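Local structure of CRISPR-associated endonuclease C2c1 (Alicyclobacillus acidoterrestris, 5U31) at residues Gly33-Glu47 / Met221-Glu233. The protein uses a CRISPR guide RNA to recognise PAM-flanked target DNA and, as an RNA-guided type V CRISPR endonuclease, cleaves it in antiviral defence. The protein carries 3 engineered substitutions. Residues are numbered along the deposited sequence; the frame is centred on the assembly and turned at random.
Sequences GVRYYTEWLSLLRQE and MFQQAIERMMSWE. With SO4 (sulfate ion), chain F; nucleotides of chain C.
Phe-222 sets the CD1 edge of its ring on one face of Tyr-37, a T-shaped pair with centroids 5.1 Å apart and planes at 81°; the ring of Tyr-36 covers the opposite face of Tyr-37, and Met-221 CB lies at its edge. At the other end of the contact the guanidinium of Arg-45 is also covered on both faces, by the CH2 corner of Trp-232 (3.3 Å from Arg-45 CZ) and by Glu-47 CB. Glu-233 OE2 takes the edge, 2.9 Å from Arg-45 NE; this salt bridge lies in the guanidinium plane but meets the carboxylate from above its own plane, and the bond is far from straight, with an N-H...O angle of 132°. An extended chain, with CG anti to the backbone N, carries Arg-45 out to Trp-232 and Glu-233. Between these ends the helices interlock knobs-into-holes. Ala-225 sits among Val-34, Tyr-37, Thr-38 and Leu-41, its CB 3.3 Å from Thr-38 OG1, a hydroxyl that bonds back to Val-34 O. Selenomethionine Met-229 bends at chi2 and runs past Leu-41 in the opposite direction, bringing CE within 3.6 Å of Ser-42 CA. The small alanine is consistent with an axis separation of 8.1 Å at a crossing of -48°. Glu-233 OE2 also bonds Tyr-104 of helix 93-107, which packs on Leu-41 and Leu-44 as well. Within the REC1 domain, segment 221-233 lies between 33-47 and the bound DNA, Glu-227 packing on the sugar of DT19 and Ser-231 on the base and sugar of DT17, both of chain C, while Phe-222 packs on helix 118-130, which carries PAM-binding residues.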
loop_
_atom_site.group_PDB
_atom_site.type_symbol
_atom_site.label_atom_id
_atom_site.label_comp_id
_atom_site.label_asym_id
_atom_site.label_seq_id
_atom_site.Cartn_x
_atom_site.Cartn_y
_atom_site.Cartn_z
ATOM N N GLY A 33 -26.459 20.843 -5.442
ATOM C CA GLY A 33 -26.416 21.019 -6.883
ATOM C C GLY A 33 -25.815 19.822 -7.591
ATOM O O GLY A 33 -26.351 19.342 -8.592
ATOM N N VAL A 34 -24.694 19.319 -7.071
ATOM C CA VAL A 34 -24.063 18.148 -7.674
ATOM C C VAL A 34 -24.988 16.941 -7.584
ATOM O O VAL A 34 -25.123 16.171 -8.543
ATOM C CB VAL A 34 -22.701 17.869 -7.011
ATOM C CG1 VAL A 34 -22.165 16.525 -7.471
ATOM C CG2 VAL A 34 -21.717 18.961 -7.354
ATOM N N ARG A 35 -25.652 16.763 -6.440
ATOM C CA ARG A 35 -26.591 15.656 -6.305
ATOM C C ARG A 35 -27.734 15.778 -7.306
ATOM O O ARG A 35 -28.166 14.777 -7.887
ATOM C CB ARG A 35 -27.127 15.594 -4.875
ATOM C CG ARG A 35 -27.959 14.365 -4.571
ATOM C CD ARG A 35 -28.428 14.379 -3.126
ATOM N NE ARG A 35 -29.135 13.156 -2.749
ATOM C CZ ARG A 35 -28.589 12.160 -2.059
ATOM N NH1 ARG A 35 -27.324 12.237 -1.666
ATOM N NH2 ARG A 35 -29.307 11.085 -1.758
ATOM N N TYR A 36 -28.224 17.001 -7.529
ATOM C CA TYR A 36 -29.323 17.205 -8.467
ATOM C C TYR A 36 -28.935 16.762 -9.873
ATOM O O TYR A 36 -29.679 16.025 -10.531
ATOM C CB TYR A 36 -29.765 18.676 -8.459
ATOM C CG TYR A 36 -30.630 19.049 -9.637
ATOM C CD1 TYR A 36 -30.122 19.807 -10.684
ATOM C CD2 TYR A 36 -31.948 18.618 -9.720
ATOM C CE1 TYR A 36 -30.908 20.137 -11.774
ATOM C CE2 TYR A 36 -32.739 18.941 -10.805
ATOM C CZ TYR A 36 -32.213 19.699 -11.826
ATOM O OH TYR A 36 -32.995 20.021 -12.905
ATOM N N TYR A 37 -27.764 17.192 -10.349
ATOM C CA TYR A 37 -27.350 16.848 -11.704
ATOM C C TYR A 37 -26.937 15.386 -11.801
ATOM O O TYR A 37 -27.202 14.725 -12.813
ATOM C CB TYR A 37 -26.207 17.755 -12.156
ATOM C CG TYR A 37 -26.608 19.193 -12.352
ATOM C CD1 TYR A 37 -27.478 19.563 -13.371
ATOM C CD2 TYR A 37 -26.102 20.189 -11.533
ATOM C CE1 TYR A 37 -27.842 20.893 -13.558
ATOM C CE2 TYR A 37 -26.457 21.517 -11.710
ATOM C CZ TYR A 37 -27.327 21.862 -12.719
ATOM O OH TYR A 37 -27.673 23.182 -12.881
ATOM N N THR A 38 -26.279 14.867 -10.766
ATOM C CA THR A 38 -25.912 13.457 -10.765
ATOM C C THR A 38 -27.150 12.569 -10.823
ATOM O O THR A 38 -27.215 11.631 -11.626
ATOM C CB THR A 38 -25.063 13.141 -9.536
ATOM O OG1 THR A 38 -23.863 13.920 -9.583
ATOM C CG2 THR A 38 -24.696 11.684 -9.516
ATOM N N GLU A 39 -28.156 12.869 -10.003
ATOM C CA GLU A 39 -29.400 12.110 -10.070
ATOM C C GLU A 39 -30.038 12.201 -11.452
ATOM O O GLU A 39 -30.610 11.216 -11.931
ATOM C CB GLU A 39 -30.354 12.603 -8.985
ATOM C CG GLU A 39 -31.652 11.843 -8.868
ATOM C CD GLU A 39 -32.487 12.344 -7.713
ATOM O OE1 GLU A 39 -31.918 12.566 -6.625
ATOM O OE2 GLU A 39 -33.706 12.538 -7.898
ATOM N N TRP A 40 -29.926 13.355 -12.121
ATOM C CA TRP A 40 -30.426 13.475 -13.488
ATOM C C TRP A 40 -29.684 12.535 -14.425
ATOM O O TRP A 40 -30.297 11.827 -15.232
ATOM C CB TRP A 40 -30.295 14.916 -13.979
ATOM C CG TRP A 40 -31.606 15.601 -14.109
ATOM C CD1 TRP A 40 -32.115 16.558 -13.287
ATOM C CD2 TRP A 40 -32.598 15.368 -15.114
ATOM N NE1 TRP A 40 -33.357 16.940 -13.719
ATOM C CE2 TRP A 40 -33.677 16.224 -14.841
ATOM C CE3 TRP A 40 -32.676 14.517 -16.219
ATOM C CZ2 TRP A 40 -34.820 16.255 -15.631
ATOM C CZ3 TRP A 40 -33.807 14.551 -17.001
ATOM C CH2 TRP A 40 -34.866 15.410 -16.703
ATOM N N LEU A 41 -28.352 12.529 -14.337
ATOM C CA LEU A 41 -27.551 11.652 -15.181
ATOM C C LEU A 41 -27.939 10.190 -14.989
ATOM O O LEU A 41 -28.001 9.427 -15.961
ATOM C CB LEU A 41 -26.068 11.858 -14.884
ATOM C CG LEU A 41 -25.479 13.200 -15.317
ATOM C CD1 LEU A 41 -24.050 13.339 -14.812
ATOM C CD2 LEU A 41 -25.535 13.329 -16.830
ATOM N N SER A 42 -28.215 9.783 -13.746
ATOM C CA SER A 42 -28.555 8.387 -13.488
ATOM C C SER A 42 -29.880 7.998 -14.129
ATOM O O SER A 42 -30.061 6.837 -14.509
ATOM C CB SER A 42 -28.598 8.120 -11.984
ATOM O OG SER A 42 -29.579 8.919 -11.346
ATOM N N LEU A 43 -30.814 8.943 -14.259
ATOM C CA LEU A 43 -32.070 8.630 -14.932
ATOM C C LEU A 43 -31.877 8.527 -16.440
ATOM O O LEU A 43 -32.449 7.639 -17.083
ATOM C CB LEU A 43 -33.130 9.674 -14.590
ATOM C CG LEU A 43 -33.454 9.790 -13.098
ATOM C CD1 LEU A 43 -34.437 10.910 -12.862
ATOM C CD2 LEU A 43 -34.000 8.485 -12.569
ATOM N N LEU A 44 -31.083 9.428 -17.029
ATOM C CA LEU A 44 -30.794 9.309 -18.456
ATOM C C LEU A 44 -30.151 7.967 -18.779
ATOM O O LEU A 44 -30.388 7.405 -19.854
ATOM C CB LEU A 44 -29.886 10.449 -18.912
ATOM C CG LEU A 44 -30.388 11.866 -18.652
ATOM C CD1 LEU A 44 -29.330 12.885 -19.039
ATOM C CD2 LEU A 44 -31.694 12.114 -19.397
ATOM N N ARG A 45 -29.352 7.438 -17.849
ATOM C CA ARG A 45 -28.662 6.172 -18.053
ATOM C C ARG A 45 -29.640 5.010 -18.183
ATOM O O ARG A 45 -29.377 4.067 -18.940
ATOM C CB ARG A 45 -27.695 5.948 -16.892
ATOM C CG ARG A 45 -26.933 4.653 -16.909
ATOM C CD ARG A 45 -25.961 4.600 -15.750
ATOM N NE ARG A 45 -25.311 3.299 -15.658
ATOM C CZ ARG A 45 -25.743 2.311 -14.884
ATOM N NH1 ARG A 45 -26.820 2.484 -14.131
ATOM N NH2 ARG A 45 -25.100 1.155 -14.860
ATOM N N GLN A 46 -30.774 5.092 -17.486
ATOM C CA GLN A 46 -31.837 4.075 -17.451
ATOM C C GLN A 46 -31.289 2.650 -17.473
ATOM O O GLN A 46 -31.690 1.803 -18.274
ATOM C CB GLN A 46 -32.860 4.298 -18.567
ATOM C CG GLN A 46 -32.303 4.601 -19.931
ATOM C CD GLN A 46 -33.219 5.501 -20.729
ATOM O OE1 GLN A 46 -34.195 5.044 -21.322
ATOM N NE2 GLN A 46 -32.913 6.792 -20.740
ATOM N N GLU A 47 -30.367 2.390 -16.554
ATOM C CA GLU A 47 -29.927 1.045 -16.219
ATOM C C GLU A 47 -30.029 0.878 -14.710
ATOM O O GLU A 47 -30.297 1.835 -13.979
ATOM C CB GLU A 47 -28.498 0.781 -16.706
ATOM C CG GLU A 47 -28.370 0.691 -18.215
ATOM C CD GLU A 47 -26.928 0.596 -18.677
ATOM O OE1 GLU A 47 -26.249 1.643 -18.737
ATOM O OE2 GLU A 47 -26.472 -0.527 -18.977
HETATM N N MSE A 221 -20.845 22.894 -10.060
HETATM C CA MSE A 221 -21.697 21.766 -9.714
HETATM C C MSE A 221 -21.832 20.758 -10.847
HETATM O O MSE A 221 -21.794 19.557 -10.616
HETATM C CB MSE A 221 -23.077 22.261 -9.318
HETATM C CG MSE A 221 -23.082 23.135 -8.105
HETATM SE SE MSE A 221 -24.744 24.113 -8.040
HETATM C CE MSE A 221 -24.432 25.144 -6.422
ATOM N N PHE A 222 -21.988 21.254 -12.074
ATOM C CA PHE A 222 -22.245 20.356 -13.192
ATOM C C PHE A 222 -21.001 19.559 -13.563
ATOM O O PHE A 222 -21.090 18.354 -13.828
ATOM C CB PHE A 222 -22.762 21.146 -14.389
ATOM C CG PHE A 222 -23.341 20.287 -15.468
ATOM C CD1 PHE A 222 -24.487 19.542 -15.241
ATOM C CD2 PHE A 222 -22.744 20.228 -16.711
ATOM C CE1 PHE A 222 -25.020 18.750 -16.231
ATOM C CE2 PHE A 222 -23.277 19.437 -17.711
ATOM C CZ PHE A 222 -24.416 18.699 -17.470
ATOM N N GLN A 223 -19.830 20.204 -13.583
ATOM C CA GLN A 223 -18.607 19.466 -13.881
ATOM C C GLN A 223 -18.370 18.354 -12.868
ATOM O O GLN A 223 -18.016 17.230 -13.241
ATOM C CB GLN A 223 -17.402 20.402 -13.920
ATOM C CG GLN A 223 -16.114 19.662 -14.222
ATOM C CD GLN A 223 -14.903 20.561 -14.296
ATOM O OE1 GLN A 223 -15.021 21.776 -14.467
ATOM N NE2 GLN A 223 -13.721 19.964 -14.161
ATOM N N GLN A 224 -18.569 18.641 -11.580
ATOM C CA GLN A 224 -18.306 17.639 -10.557
ATOM C C GLN A 224 -19.290 16.480 -10.624
ATOM O O GLN A 224 -18.995 15.401 -10.098
ATOM C CB GLN A 224 -18.321 18.286 -9.172
ATOM C CG GLN A 224 -17.112 19.179 -8.928
ATOM C CD GLN A 224 -16.951 19.589 -7.480
ATOM O OE1 GLN A 224 -16.616 18.770 -6.624
ATOM N NE2 GLN A 224 -17.180 20.866 -7.198
ATOM N N ALA A 225 -20.440 16.678 -11.269
ATOM C CA ALA A 225 -21.373 15.583 -11.495
ATOM C C ALA A 225 -20.933 14.722 -12.669
ATOM O O ALA A 225 -21.051 13.493 -12.625
ATOM C CB ALA A 225 -22.777 16.136 -11.731
ATOM N N ILE A 226 -20.433 15.359 -13.728
ATOM C CA ILE A 226 -19.872 14.626 -14.855
ATOM C C ILE A 226 -18.685 13.785 -14.403
ATOM O O ILE A 226 -18.554 12.612 -14.778
ATOM C CB ILE A 226 -19.482 15.608 -15.974
ATOM C CG1 ILE A 226 -20.707 16.379 -16.470
ATOM C CG2 ILE A 226 -18.840 14.874 -17.120
ATOM C CD1 ILE A 226 -21.695 15.539 -17.246
ATOM N N GLU A 227 -17.811 14.365 -13.576
ATOM C CA GLU A 227 -16.608 13.667 -13.131
ATOM C C GLU A 227 -16.948 12.356 -12.437
ATOM O O GLU A 227 -16.482 11.283 -12.839
ATOM C CB GLU A 227 -15.807 14.562 -12.193
ATOM C CG GLU A 227 -15.287 15.804 -12.831
ATOM C CD GLU A 227 -14.754 16.755 -11.801
ATOM O OE1 GLU A 227 -14.501 17.933 -12.135
ATOM O OE2 GLU A 227 -14.586 16.313 -10.648
ATOM N N ARG A 228 -17.753 12.424 -11.376
ATOM C CA ARG A 228 -18.063 11.221 -10.618
ATOM C C ARG A 228 -18.831 10.222 -11.464
ATOM O O ARG A 228 -18.734 9.010 -11.239
ATOM C CB ARG A 228 -18.848 11.587 -9.361
ATOM C CG ARG A 228 -20.240 12.089 -9.630
ATOM C CD ARG A 228 -20.886 12.626 -8.374
ATOM N NE ARG A 228 -21.006 11.617 -7.328
ATOM C CZ ARG A 228 -20.421 11.699 -6.138
ATOM N NH1 ARG A 228 -19.677 12.752 -5.831
ATOM N NH2 ARG A 228 -20.589 10.732 -5.248
HETATM N N MSE A 229 -19.573 10.705 -12.453
HETATM C CA MSE A 229 -20.375 9.847 -13.304
HETATM C C MSE A 229 -19.511 9.138 -14.339
HETATM O O MSE A 229 -19.844 8.052 -14.815
HETATM C CB MSE A 229 -21.456 10.667 -13.993
HETATM C CG MSE A 229 -22.698 9.876 -14.287
HETATM SE SE MSE A 229 -23.424 9.118 -12.656
HETATM C CE MSE A 229 -24.950 8.211 -13.452
HETATM N N MSE A 230 -18.393 9.760 -14.684
HETATM C CA MSE A 230 -17.468 9.157 -15.625
HETATM C C MSE A 230 -16.637 8.054 -14.984
HETATM O O MSE A 230 -16.552 6.955 -15.527
HETATM C CB MSE A 230 -16.559 10.222 -16.222
HETATM C CG MSE A 230 -17.246 11.069 -17.265
HETATM SE SE MSE A 230 -16.083 12.455 -17.952
HETATM C CE MSE A 230 -17.016 12.879 -19.611
ATOM N N SER A 231 -16.023 8.335 -13.831
ATOM C CA SER A 231 -15.186 7.315 -13.206
ATOM C C SER A 231 -16.013 6.118 -12.771
ATOM O O SER A 231 -15.541 4.979 -12.829
ATOM C CB SER A 231 -14.421 7.893 -12.014
ATOM O OG SER A 231 -15.239 7.985 -10.861
ATOM N N TRP A 232 -17.253 6.350 -12.349
ATOM C CA TRP A 232 -18.092 5.236 -11.935
ATOM C C TRP A 232 -18.448 4.352 -13.122
ATOM O O TRP A 232 -18.344 3.123 -13.039
ATOM C CB TRP A 232 -19.334 5.776 -11.242
ATOM C CG TRP A 232 -20.391 4.787 -10.985
ATOM C CD1 TRP A 232 -20.399 3.815 -10.027
ATOM C CD2 TRP A 232 -21.637 4.688 -11.672
ATOM N NE1 TRP A 232 -21.575 3.103 -10.088
ATOM C CE2 TRP A 232 -22.353 3.624 -11.089
ATOM C CE3 TRP A 232 -22.214 5.394 -12.730
ATOM C CZ2 TRP A 232 -23.617 3.251 -11.528
ATOM C CZ3 TRP A 232 -23.465 5.021 -13.165
ATOM C CH2 TRP A 232 -24.154 3.959 -12.568
ATOM N N GLU A 233 -18.847 4.959 -14.243
ATOM C CA GLU A 233 -19.101 4.173 -15.446
ATOM C C GLU A 233 -17.850 3.434 -15.894
ATOM O O GLU A 233 -17.933 2.308 -16.399
ATOM C CB GLU A 233 -19.616 5.071 -16.572
ATOM C CG GLU A 233 -21.094 5.382 -16.498
ATOM C CD GLU A 233 -21.962 4.255 -17.022
ATOM O OE1 GLU A 233 -21.442 3.138 -17.227
ATOM O OE2 GLU A 233 -23.168 4.488 -17.236
HETATM S S SO4 F . -36.773 18.460 -12.439
HETATM O O1 SO4 F . -36.358 17.176 -11.879
HETATM O O2 SO4 F . -38.069 18.283 -13.092
HETATM O O3 SO4 F . -36.877 19.445 -11.365
HETATM O O4 SO4 F . -35.806 18.927 -13.429
ATOM P P DT C 19 -11.238 14.213 -15.942
ATOM O OP1 DT C 19 -11.974 14.951 -16.984
ATOM O OP2 DT C 19 -9.983 13.524 -16.320
ATOM O "O5'" DT C 19 -10.871 15.110 -14.655
ATOM C "C5'" DT C 19 -11.844 15.955 -14.085
ATOM C "C4'" DT C 19 -11.526 16.316 -12.636
ATOM O "O4'" DT C 19 -10.993 15.191 -11.913
ATOM C "C3'" DT C 19 -10.479 17.381 -12.419
ATOM O "O3'" DT C 19 -11.004 18.665 -12.725
ATOM C "C2'" DT C 19 -10.237 17.218 -10.922
ATOM C "C1'" DT C 19 -10.349 15.693 -10.747
ATOM N N1 DT C 19 -9.026 15.034 -10.599
ATOM C C2 DT C 19 -8.391 15.068 -9.380
ATOM O O2 DT C 19 -8.867 15.601 -8.390
ATOM N N3 DT C 19 -7.174 14.444 -9.355
ATOM C C4 DT C 19 -6.541 13.809 -10.403
ATOM O O4 DT C 19 -5.445 13.280 -10.279
ATOM C C5 DT C 19 -7.256 13.815 -11.654
ATOM C C7 DT C 19 -6.668 13.157 -12.863
ATOM C C6 DT C 19 -8.448 14.425 -11.693
ATOM P P DT C 17 -8.439 2.445 -14.577
ATOM O OP1 DT C 17 -9.122 1.391 -15.363
ATOM O OP2 DT C 17 -7.120 2.978 -14.995
ATOM O "O5'" DT C 17 -9.396 3.720 -14.456
ATOM C "C5'" DT C 17 -10.696 3.589 -13.910
ATOM C "C4'" DT C 17 -11.327 4.957 -13.720
ATOM O "O4'" DT C 17 -11.115 5.409 -12.355
ATOM C "C3'" DT C 17 -10.767 6.058 -14.629
ATOM O "O3'" DT C 17 -11.832 6.779 -15.237
ATOM C "C2'" DT C 17 -9.968 6.941 -13.670
ATOM C "C1'" DT C 17 -10.749 6.766 -12.381
ATOM N N1 DT C 17 -9.965 7.075 -11.149
ATOM C C2 DT C 17 -10.631 7.521 -10.034
ATOM O O2 DT C 17 -11.839 7.673 -9.998
ATOM N N3 DT C 17 -9.832 7.780 -8.954
ATOM C C4 DT C 17 -8.460 7.643 -8.879
ATOM O O4 DT C 17 -7.830 7.901 -7.861
ATOM C C5 DT C 17 -7.821 7.173 -10.086
ATOM C C7 DT C 17 -6.336 6.983 -10.124
ATOM C C6 DT C 17 -8.595 6.914 -11.151
#